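Local coordinates for protein isocitrate dehydrogenase [NAD] subunit 2, mitochondrial (Saccharomyces cerevisiae, PDB 3BLX) that catalyses the oxidative decarboxylation of isocitrate to 2-oxoglutarate with NAD(+) in the mitochondrial citric acid cycle, works with IDH1 in an allosteric octamer, and binds mitochondrial mRNA leaders, at residues W53-D57 and S76-N80; L131-R135 and A238-C242; G180-V184 and P212-L216. All coordinates share one frame; numbering follows the deposited sequence.

Contact 1 (W53-D57 and S76-N80)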
ATOM      1  N   TRP B  53      15.849  52.131 -32.907  1.00 82.76           N
ATOM      2  CA  TRP B  53      15.479  50.824 -32.388  1.00 77.84           C
ATOM      3  C   TRP B  53      15.583  49.691 -33.413  1.00 73.31           C
ATOM      4  O   TRP B  53      16.124  49.878 -34.494  1.00 83.97           O
ATOM      5  CB  TRP B  53      14.077  50.901 -31.818  1.00 77.72           C
ATOM      6  CG  TRP B  53      13.941  51.997 -30.796  1.00 96.09           C
ATOM      7  CD1 TRP B  53      13.129  53.091 -30.865  1.00 96.65           C
ATOM      8  CD2 TRP B  53      14.653  52.106 -29.552  1.00100.50           C
ATOM      9  NE1 TRP B  53      13.279  53.867 -29.741  1.00 84.74           N
ATOM     10  CE2 TRP B  53      14.208  53.285 -28.920  1.00 89.83           C
ATOM     11  CE3 TRP B  53      15.618  51.317 -28.907  1.00 80.38           C
ATOM     12  CZ2 TRP B  53      14.687  53.690 -27.680  1.00 84.24           C
ATOM     13  CZ3 TRP B  53      16.087  51.724 -27.675  1.00 70.33           C
ATOM     14  CH2 TRP B  53      15.624  52.896 -27.075  1.00 74.39           C
ATOM     15  N   GLU B  54      15.070  48.516 -33.063  1.00 74.59           N
ATOM     16  CA  GLU B  54      15.188  47.340 -33.916  1.00 73.16           C
ATOM     17  C   GLU B  54      14.488  46.155 -33.271  1.00 74.82           C
ATOM     18  O   GLU B  54      15.094  45.116 -33.059  1.00 89.83           O
ATOM     19  CB  GLU B  54      16.664  47.004 -34.161  1.00 69.99           C
ATOM     20  CG  GLU B  54      16.906  45.947 -35.244  1.00 90.52           C
ATOM     21  CD  GLU B  54      18.380  45.808 -35.637  1.00108.65           C
ATOM     22  OE1 GLU B  54      19.177  46.722 -35.327  1.00103.80           O
ATOM     23  OE2 GLU B  54      18.742  44.783 -36.265  1.00101.50           O
ATOM     24  N   SER B  55      13.207  46.311 -32.970  1.00 86.54           N
ATOM     25  CA  SER B  55      12.472  45.324 -32.184  1.00 93.50           C
ATOM     26  C   SER B  55      12.750  43.877 -32.585  1.00 91.04           C
ATOM     27  O   SER B  55      12.615  43.517 -33.751  1.00 80.45           O
ATOM     28  CB  SER B  55      10.970  45.620 -32.224  1.00 90.41           C
ATOM     29  OG  SER B  55      10.573  46.060 -33.507  1.00 87.37           O
ATOM     30  N   CYS B  56      13.147  43.064 -31.601  1.00 91.78           N
ATOM     31  CA  CYS B  56      13.452  41.648 -31.803  1.00 77.78           C
ATOM     32  C   CYS B  56      12.363  40.760 -31.237  1.00 84.76           C
ATOM     33  O   CYS B  56      11.662  41.145 -30.308  1.00 86.40           O
ATOM     34  CB  CYS B  56      14.754  41.276 -31.096  1.00 74.64           C
ATOM     35  SG  CYS B  56      16.196  42.234 -31.565  1.00 87.21           S
ATOM     36  N   ASP B  57      12.228  39.562 -31.787  1.00 90.30           N
ATOM     37  CA  ASP B  57      11.386  38.556 -31.169  1.00 81.19           C
ATOM     38  C   ASP B  57      12.295  37.491 -30.575  1.00 85.35           C
ATOM     39  O   ASP B  57      13.227  37.034 -31.235  1.00 90.04           O
ATOM     40  CB  ASP B  57      10.433  37.940 -32.189  1.00 86.48           C
ATOM     41  CG  ASP B  57       9.432  36.985 -31.551  1.00101.49           C
ATOM     42  OD1 ASP B  57       8.772  37.387 -30.572  1.00102.30           O
ATOM     43  OD2 ASP B  57       9.298  35.835 -32.028  1.00 96.06           O
ATOM     44  N   SER B  76      20.874  40.151 -34.358  1.00 59.15           N
ATOM     45  CA  SER B  76      20.565  41.537 -34.055  1.00 66.09           C
ATOM     46  C   SER B  76      21.253  42.047 -32.779  1.00 79.71           C
ATOM     47  O   SER B  76      21.823  43.136 -32.761  1.00 72.94           O
ATOM     48  CB  SER B  76      19.054  41.698 -33.928  1.00 73.26           C
ATOM     49  OG  SER B  76      18.731  42.982 -33.431  1.00 82.31           O
ATOM     50  N   ILE B  77      21.188  41.258 -31.712  1.00 87.12           N
ATOM     51  CA  ILE B  77      21.709  41.670 -30.416  1.00 64.11           C
ATOM     52  C   ILE B  77      23.218  41.497 -30.362  1.00 64.57           C
ATOM     53  O   ILE B  77      23.899  42.315 -29.772  1.00 62.84           O
ATOM     54  CB  ILE B  77      21.042  40.887 -29.272  1.00 65.94           C
ATOM     55  CG1 ILE B  77      19.539  41.112 -29.296  1.00 55.74           C
ATOM     56  CG2 ILE B  77      21.571  41.332 -27.952  1.00 59.39           C
ATOM     57  CD1 ILE B  77      18.814  40.339 -28.264  1.00 55.39           C
ATOM     58  N   THR B  78      23.743  40.442 -30.986  1.00 63.90           N
ATOM     59  CA  THR B  78      25.191  40.221 -31.030  1.00 64.51           C
ATOM     60  C   THR B  78      25.877  41.377 -31.750  1.00 80.06           C
ATOM     61  O   THR B  78      27.020  41.743 -31.447  1.00 67.74           O
ATOM     62  CB  THR B  78      25.559  38.913 -31.761  1.00 69.07           C
ATOM     63  OG1 THR B  78      24.940  37.799 -31.110  1.00 68.49           O
ATOM     64  CG2 THR B  78      27.076  38.716 -31.780  1.00 61.13           C
ATOM     65  N   LYS B  79      25.162  41.947 -32.711  1.00 83.64           N
ATOM     66  CA  LYS B  79      25.689  43.034 -33.515  1.00 78.47           C
ATOM     67  C   LYS B  79      25.600  44.367 -32.789  1.00 79.10           C
ATOM     68  O   LYS B  79      26.552  45.137 -32.799  1.00 67.08           O
ATOM     69  CB  LYS B  79      24.931  43.134 -34.836  1.00 90.47           C
ATOM     70  CG  LYS B  79      25.343  44.333 -35.699  1.00 93.00           C
ATOM     71  CD  LYS B  79      24.154  44.894 -36.487  1.00 88.34           C
ATOM     72  CE  LYS B  79      23.339  43.782 -37.154  1.00101.13           C
ATOM     73  NZ  LYS B  79      21.963  44.240 -37.523  1.00 99.97           N
ATOM     74  N   ASN B  80      24.451  44.642 -32.179  1.00 77.08           N
ATOM     75  CA  ASN B  80      24.219  45.926 -31.518  1.00 74.19           C
ATOM     76  C   ASN B  80      24.919  46.055 -30.165  1.00 76.71           C
ATOM     77  O   ASN B  80      25.242  47.165 -29.731  1.00 68.32           O
ATOM     78  CB  ASN B  80      22.727  46.167 -31.340  1.00 75.25           C
ATOM     79  CG  ASN B  80      22.002  46.276 -32.654  1.00 87.79           C
ATOM     80  OD1 ASN B  80      22.617  46.465 -33.702  1.00 94.70           O
ATOM     81  ND2 ASN B  80      20.684  46.154 -32.611  1.00 88.45           N
TER

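Contact 2 (L131-R135 and A238-C242)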
ATOM      1  N   LEU B 131      20.193  51.399  -2.522  1.00 44.06           N
ATOM      2  CA  LEU B 131      20.958  50.169  -2.439  1.00 33.75           C
ATOM      3  C   LEU B 131      21.409  49.699  -3.804  1.00 33.98           C
ATOM      4  O   LEU B 131      20.697  49.863  -4.782  1.00 35.10           O
ATOM      5  CB  LEU B 131      20.101  49.104  -1.774  1.00 21.53           C
ATOM      6  CG  LEU B 131      19.788  49.461  -0.331  1.00 35.87           C
ATOM      7  CD1 LEU B 131      18.683  48.598   0.256  1.00 34.56           C
ATOM      8  CD2 LEU B 131      21.061  49.374   0.489  1.00 24.44           C
ATOM      9  N   VAL B 132      22.600  49.118  -3.868  1.00 34.38           N
ATOM     10  CA  VAL B 132      23.082  48.511  -5.109  1.00 47.02           C
ATOM     11  C   VAL B 132      23.590  47.090  -4.834  1.00 48.51           C
ATOM     12  O   VAL B 132      24.518  46.912  -4.041  1.00 50.20           O
ATOM     13  CB  VAL B 132      24.198  49.355  -5.781  1.00 29.28           C
ATOM     14  CG1 VAL B 132      24.667  48.690  -7.042  1.00 33.49           C
ATOM     15  CG2 VAL B 132      23.682  50.722  -6.100  1.00 37.55           C
ATOM     16  N   LEU B 133      22.974  46.093  -5.479  1.00 40.00           N
ATOM     17  CA  LEU B 133      23.372  44.693  -5.342  1.00 26.59           C
ATOM     18  C   LEU B 133      23.800  44.076  -6.678  1.00 27.34           C
ATOM     19  O   LEU B 133      23.063  44.125  -7.644  1.00 33.61           O
ATOM     20  CB  LEU B 133      22.237  43.881  -4.738  1.00 32.79           C
ATOM     21  CG  LEU B 133      22.516  42.387  -4.528  1.00 37.51           C
ATOM     22  CD1 LEU B 133      23.661  42.199  -3.574  1.00 41.12           C
ATOM     23  CD2 LEU B 133      21.302  41.638  -4.023  1.00 27.24           C
ATOM     24  N   ILE B 134      25.001  43.520  -6.740  1.00 20.01           N
ATOM     25  CA  ILE B 134      25.432  42.796  -7.920  1.00 22.89           C
ATOM     26  C   ILE B 134      25.442  41.297  -7.573  1.00 33.40           C
ATOM     27  O   ILE B 134      26.050  40.876  -6.600  1.00 36.28           O
ATOM     28  CB  ILE B 134      26.830  43.231  -8.404  1.00 26.42           C
ATOM     29  CG1 ILE B 134      26.770  44.575  -9.123  1.00 37.31           C
ATOM     30  CG2 ILE B 134      27.361  42.263  -9.411  1.00 34.88           C
ATOM     31  CD1 ILE B 134      26.639  45.727  -8.233  1.00 37.67           C
ATOM     32  N   ARG B 135      24.747  40.483  -8.351  1.00 35.71           N
ATOM     33  CA  ARG B 135      24.720  39.065  -8.069  1.00 31.64           C
ATOM     34  C   ARG B 135      25.227  38.242  -9.253  1.00 31.02           C
ATOM     35  O   ARG B 135      25.056  38.639 -10.395  1.00 23.60           O
ATOM     36  CB  ARG B 135      23.324  38.647  -7.630  1.00 28.65           C
ATOM     37  CG  ARG B 135      22.447  38.163  -8.734  1.00 38.57           C
ATOM     38  CD  ARG B 135      21.651  36.921  -8.259  1.00 54.75           C
ATOM     39  NE  ARG B 135      20.574  36.545  -9.178  1.00 56.56           N
ATOM     40  CZ  ARG B 135      19.485  37.282  -9.409  1.00 74.00           C
ATOM     41  NH1 ARG B 135      19.299  38.448  -8.791  1.00 54.87           N
ATOM     42  NH2 ARG B 135      18.571  36.860 -10.269  1.00 89.91           N
ATOM     43  N   ALA B 238      27.770  51.971  -0.431  1.00 55.23           N
ATOM     44  CA  ALA B 238      28.357  50.674  -0.719  1.00 35.68           C
ATOM     45  C   ALA B 238      27.710  49.977  -1.881  1.00 38.30           C
ATOM     46  O   ALA B 238      26.557  50.225  -2.240  1.00 46.28           O
ATOM     47  CB  ALA B 238      28.307  49.793   0.488  1.00 35.68           C
ATOM     48  N   VAL B 239      28.486  49.085  -2.461  1.00 36.52           N
ATOM     49  CA  VAL B 239      28.010  48.153  -3.458  1.00 37.74           C
ATOM     50  C   VAL B 239      28.174  46.713  -2.937  1.00 37.32           C
ATOM     51  O   VAL B 239      29.285  46.268  -2.640  1.00 33.92           O
ATOM     52  CB  VAL B 239      28.807  48.350  -4.723  1.00 26.39           C
ATOM     53  CG1 VAL B 239      28.847  47.093  -5.553  1.00 33.19           C
ATOM     54  CG2 VAL B 239      28.207  49.468  -5.493  1.00 44.16           C
ATOM     55  N   SER B 240      27.067  45.999  -2.795  1.00 23.19           N
ATOM     56  CA  SER B 240      27.124  44.599  -2.362  1.00 32.52           C
ATOM     57  C   SER B 240      27.308  43.593  -3.520  1.00 30.38           C
ATOM     58  O   SER B 240      26.656  43.713  -4.557  1.00 27.77           O
ATOM     59  CB  SER B 240      25.861  44.270  -1.592  1.00 26.02           C
ATOM     60  OG  SER B 240      25.654  45.200  -0.556  1.00 33.63           O
ATOM     61  N   VAL B 241      28.215  42.628  -3.365  1.00 20.38           N
ATOM     62  CA  VAL B 241      28.179  41.429  -4.210  1.00 33.09           C
ATOM     63  C   VAL B 241      27.849  40.154  -3.436  1.00 25.47           C
ATOM     64  O   VAL B 241      28.224  39.994  -2.296  1.00 24.11           O
ATOM     65  CB  VAL B 241      29.494  41.154  -4.892  1.00 21.60           C
ATOM     66  CG1 VAL B 241      29.424  41.521  -6.320  1.00 24.89           C
ATOM     67  CG2 VAL B 241      30.608  41.819  -4.141  1.00 16.69           C
ATOM     68  N   CYS B 242      27.191  39.212  -4.084  1.00 42.69           N
ATOM     69  CA  CYS B 242      26.969  37.914  -3.444  1.00 40.90           C
ATOM     70  C   CYS B 242      26.971  36.805  -4.460  1.00 31.79           C
ATOM     71  O   CYS B 242      26.802  37.054  -5.670  1.00 28.82           O
ATOM     72  CB  CYS B 242      25.656  37.914  -2.683  1.00 36.83           C
ATOM     73  SG  CYS B 242      24.232  38.187  -3.741  1.00 35.78           S
TER

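Contact 3 (G180-V184 and P212-L216)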
ATOM      1  N   GLY B 180      31.089  56.109  -7.942  1.00 48.15           N
ATOM      2  CA  GLY B 180      31.607  56.800  -6.769  1.00 47.96           C
ATOM      3  C   GLY B 180      31.180  56.283  -5.399  1.00 55.49           C
ATOM      4  O   GLY B 180      30.613  56.998  -4.585  1.00 45.19           O
ATOM      5  N   ARG B 181      31.454  55.019  -5.130  1.00 58.43           N
ATOM      6  CA  ARG B 181      31.191  54.489  -3.811  1.00 54.26           C
ATOM      7  C   ARG B 181      32.462  53.865  -3.249  1.00 55.77           C
ATOM      8  O   ARG B 181      33.180  53.116  -3.940  1.00 39.23           O
ATOM      9  CB  ARG B 181      30.038  53.484  -3.849  1.00 59.55           C
ATOM     10  CG  ARG B 181      28.647  54.086  -3.657  1.00 51.24           C
ATOM     11  CD  ARG B 181      27.601  53.244  -4.374  1.00 41.21           C
ATOM     12  NE  ARG B 181      26.395  53.001  -3.581  1.00 57.43           N
ATOM     13  CZ  ARG B 181      25.182  53.418  -3.922  1.00 48.78           C
ATOM     14  NH1 ARG B 181      25.018  54.105  -5.039  1.00 44.84           N
ATOM     15  NH2 ARG B 181      24.141  53.145  -3.149  1.00 33.94           N
ATOM     16  N   PRO B 182      32.747  54.186  -1.986  1.00 52.01           N
ATOM     17  CA  PRO B 182      33.960  53.767  -1.280  1.00 50.14           C
ATOM     18  C   PRO B 182      34.011  52.245  -1.037  1.00 61.97           C
ATOM     19  O   PRO B 182      35.044  51.647  -1.356  1.00 56.96           O
ATOM     20  CB  PRO B 182      33.880  54.519   0.063  1.00 36.29           C
ATOM     21  CG  PRO B 182      32.675  55.380   0.002  1.00 41.25           C
ATOM     22  CD  PRO B 182      31.805  54.918  -1.124  1.00 40.13           C
ATOM     23  N   ARG B 183      32.934  51.644  -0.506  1.00 48.12           N
ATOM     24  CA  ARG B 183      32.957  50.244  -0.039  1.00 49.08           C
ATOM     25  C   ARG B 183      32.309  49.259  -0.985  1.00 38.41           C
ATOM     26  O   ARG B 183      31.237  49.523  -1.508  1.00 33.78           O
ATOM     27  CB  ARG B 183      32.229  50.083   1.297  1.00 37.97           C
ATOM     28  CG  ARG B 183      32.401  51.203   2.258  1.00 47.65           C
ATOM     29  CD  ARG B 183      31.097  51.400   2.991  1.00 60.63           C
ATOM     30  NE  ARG B 183      30.825  50.364   3.979  1.00 55.29           N
ATOM     31  CZ  ARG B 183      29.648  50.191   4.573  1.00 45.96           C
ATOM     32  NH1 ARG B 183      28.629  50.972   4.258  1.00 29.71           N
ATOM     33  NH2 ARG B 183      29.485  49.236   5.478  1.00 46.14           N
ATOM     34  N   VAL B 184      32.955  48.113  -1.194  1.00 45.35           N
ATOM     35  CA  VAL B 184      32.230  46.965  -1.720  1.00 39.88           C
ATOM     36  C   VAL B 184      32.160  45.921  -0.630  1.00 24.88           C
ATOM     37  O   VAL B 184      33.157  45.567  -0.015  1.00 28.58           O
ATOM     38  CB  VAL B 184      32.793  46.396  -3.032  1.00 39.60           C
ATOM     39  CG1 VAL B 184      33.667  47.427  -3.740  1.00 31.75           C
ATOM     40  CG2 VAL B 184      33.528  45.127  -2.782  1.00 32.33           C
ATOM     41  N   PRO B 212      42.818  49.831  -4.838  1.00 63.24           N
ATOM     42  CA  PRO B 212      43.240  50.432  -3.569  1.00 50.91           C
ATOM     43  C   PRO B 212      42.320  51.563  -3.176  1.00 52.62           C
ATOM     44  O   PRO B 212      42.198  51.844  -1.993  1.00 48.80           O
ATOM     45  CB  PRO B 212      44.639  50.965  -3.877  1.00 61.68           C
ATOM     46  CG  PRO B 212      45.036  50.306  -5.184  1.00 71.13           C
ATOM     47  CD  PRO B 212      43.762  50.120  -5.923  1.00 61.70           C
ATOM     48  N   ASP B 213      41.672  52.188  -4.161  1.00 56.15           N
ATOM     49  CA  ASP B 213      40.707  53.267  -3.909  1.00 46.14           C
ATOM     50  C   ASP B 213      39.418  52.769  -3.283  1.00 63.94           C
ATOM     51  O   ASP B 213      38.579  53.557  -2.838  1.00 48.25           O
ATOM     52  CB  ASP B 213      40.361  54.038  -5.187  1.00 39.57           C
ATOM     53  CG  ASP B 213      40.050  53.135  -6.381  1.00 63.93           C
ATOM     54  OD1 ASP B 213      40.854  52.220  -6.710  1.00 51.63           O
ATOM     55  OD2 ASP B 213      39.001  53.387  -7.020  1.00 50.53           O
ATOM     56  N   LEU B 214      39.260  51.455  -3.257  1.00 66.41           N
ATOM     57  CA  LEU B 214      38.044  50.865  -2.741  1.00 50.77           C
ATOM     58  C   LEU B 214      38.294  50.059  -1.472  1.00 40.51           C
ATOM     59  O   LEU B 214      39.299  49.357  -1.359  1.00 61.48           O
ATOM     60  CB  LEU B 214      37.439  49.987  -3.815  1.00 57.73           C
ATOM     61  CG  LEU B 214      36.372  50.620  -4.712  1.00 49.62           C
ATOM     62  CD1 LEU B 214      36.270  52.100  -4.494  1.00 59.67           C
ATOM     63  CD2 LEU B 214      36.676  50.311  -6.132  1.00 32.49           C
ATOM     64  N   THR B 215      37.382  50.185  -0.517  1.00 37.03           N
ATOM     65  CA  THR B 215      37.430  49.414   0.720  1.00 51.87           C
ATOM     66  C   THR B 215      36.576  48.148   0.605  1.00 46.67           C
ATOM     67  O   THR B 215      35.380  48.213   0.345  1.00 42.96           O
ATOM     68  CB  THR B 215      36.905  50.240   1.899  1.00 59.40           C
ATOM     69  OG1 THR B 215      37.505  51.534   1.874  1.00 76.52           O
ATOM     70  CG2 THR B 215      37.211  49.553   3.227  1.00 60.37           C
ATOM     71  N   LEU B 216      37.195  46.995   0.804  1.00 46.68           N
ATOM     72  CA  LEU B 216      36.477  45.723   0.856  1.00 40.97           C
ATOM     73  C   LEU B 216      36.080  45.342   2.278  1.00 42.10           C
ATOM     74  O   LEU B 216      36.938  45.129   3.130  1.00 45.51           O
ATOM     75  CB  LEU B 216      37.336  44.600   0.264  1.00 29.65           C
ATOM     76  CG  LEU B 216      36.730  43.202   0.357  1.00 43.70           C
ATOM     77  CD1 LEU B 216      35.457  43.187  -0.454  1.00 39.50           C
ATOM     78  CD2 LEU B 216      37.675  42.120  -0.149  1.00 36.76           C
TER

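Contact 1 (W53-D57 and S76-N80)
Glu54 reaches from the loop after strand 51-52 to the last turns of helix 71-80 and meets three of its side chains. With CG anti to the backbone N (chi1 -169°) and an extended chain beyond it, the carboxylate is carried away from its own backbone and up to the helix. Glu54 OE1 accepts a hydrogen bond from Asn80 ND2 at 3.2 Å. The bond is nearly straight, 169° at the hydrogen. OE1 lies in the plane of the Asn80 amide, but the donor stands above the carboxylate plane, and the two flat groups are 69° apart. The other oxygen, Glu54 OE2, forms a salt bridge with Lys79 NZ at 3.5 Å. The two side chains cross at about a right angle. Ser76 OG lies 3.4 Å from Glu54 OE2, a weak bond at most; the same hydroxyl also bonds Ser25 OG. Asn80 ND2 likewise bonds Ser25 OG, and Asn80 OD1 has a weak bond with Thr23 OG1. Beside this polar group, Cys56 SG approaches Ser76 OG to 3.2 Å and packs against Ile77 CG1 at 4.2 Å. Replacing Glu54 by an alanine would probably leave Lys79 without this counter-charge and take from Asn80 ND2 its acceptor on the 53-57 side, leaving it Ser25. The contact is a mainly polar junction between a loop and the C-terminal end of helix 71-80. Its chemistry is that of one carboxylate shared between a charged and a neutral donor, with buried Ser76 and Asn80 also tied to Ser25.

Contact 2 (L131-R135 and A238-C242)
Strands 131-135 and 238-242 run parallel, their axes 4.7 Å apart at closest approach and 27° from alignment, with Leu133 beside Ser240 and Ile134 beside Val241. Three backbone hydrogen bonds join them. Ser240 uses both its N and its O, to Val132 O and from Ile134 N; the latter bond is 2.7 Å long and almost straight (178°). Cys242 N bonds Ile134 O at 3.2 Å. On the face of Ile134 and Val241, Ile134 CD1 packs on Val239 CG1 at 3.7 Å. The CB of Ile134 meets Val241 CG1 at the same distance. Val132 CG1 lies against Val239 CG2 at 3.9 Å, and helix 162-178 covers Val132, Ile134 and Val241 through Tyr175, Val168 and Ala172. The pair belongs to the central mixed sheet of the isocitrate/isopropylmalate dehydrogenase fold, with helices on both faces. On the other face, a chi1 of -180° turns Leu133 CG opposite its own N and brings CD1 over Ser240 CB at 3.6 Å. That methyl also touches Cys242 SG, and Leu133 packs on Leu250 and Asn254 of helix 244-258. Arg135, a probable substrate-binding residue, rests its CB 4.0 Å from Cys242 SG; its NH2 hydrogen-bonds Tyr142 OH, a residue probably critical for catalysis.

Contact 3 (G180-V184 and P212-L216)
Pro182 O and Thr215 N, 2.9 Å apart, make the first backbone hydrogen bond where two parallel strands begin. The donor is tilted 29° from the carbonyl plane. Thr215 O then accepts from Val184 N, also at 2.9 Å, so Thr215 bonds to the residues on both sides of its partner Arg183. CA-H...O contacts accompany this pairing. The CA of Arg183 lies 3.2 Å from Thr215 O, and Leu216 CA points to Val184 O. The CD1 of Leu214 also lies against a carbonyl oxygen, that of Arg181. Apolar contacts lie on the face of Val184 and Leu216. A chi1 of 176° swings the Leu216 branch across, and its CD1 comes to rest 3.6 Å from Val184 CG2. Leu214 CG stands 4.3 Å from Val184 CG1. Among the charged groups, Arg183 forms salt bridges with Asp237 and Glu217, and Asp213 with Arg177. The contact pairs the starts of the two strands of a beta-alpha-beta unit (strand 183-188, helix 195-208, strand 215-220), the last being an outermost strand of the sheet within this chain. Helix 162-178 covers Val184 and Leu214 through Phe173, and helix 195-208 covers Leu216 through Ala204, Lys205 and Ser208.

How the contacts relate
From the N terminus, contact 1 comes first. It closes a short loop of 18 residues, tying the segment after strand 51-52 to helix 71-80, before either of the others opens. Contact 2 then closes a loop of 102 residues between segments 131-135 and 238-242. Contact 3 lies wholly within that span and closes a loop of 27 residues around helix 195-208. Contacts 2 and 3 share one sheet and touch: strand 238-242 is flanked by 130-136 and 183-188, and Val239 N is 2.9 Å from Arg183 O. Contact 1 stands apart, its centre about 29 Å from that of contact 2 and on the opposite side of the chain's centre.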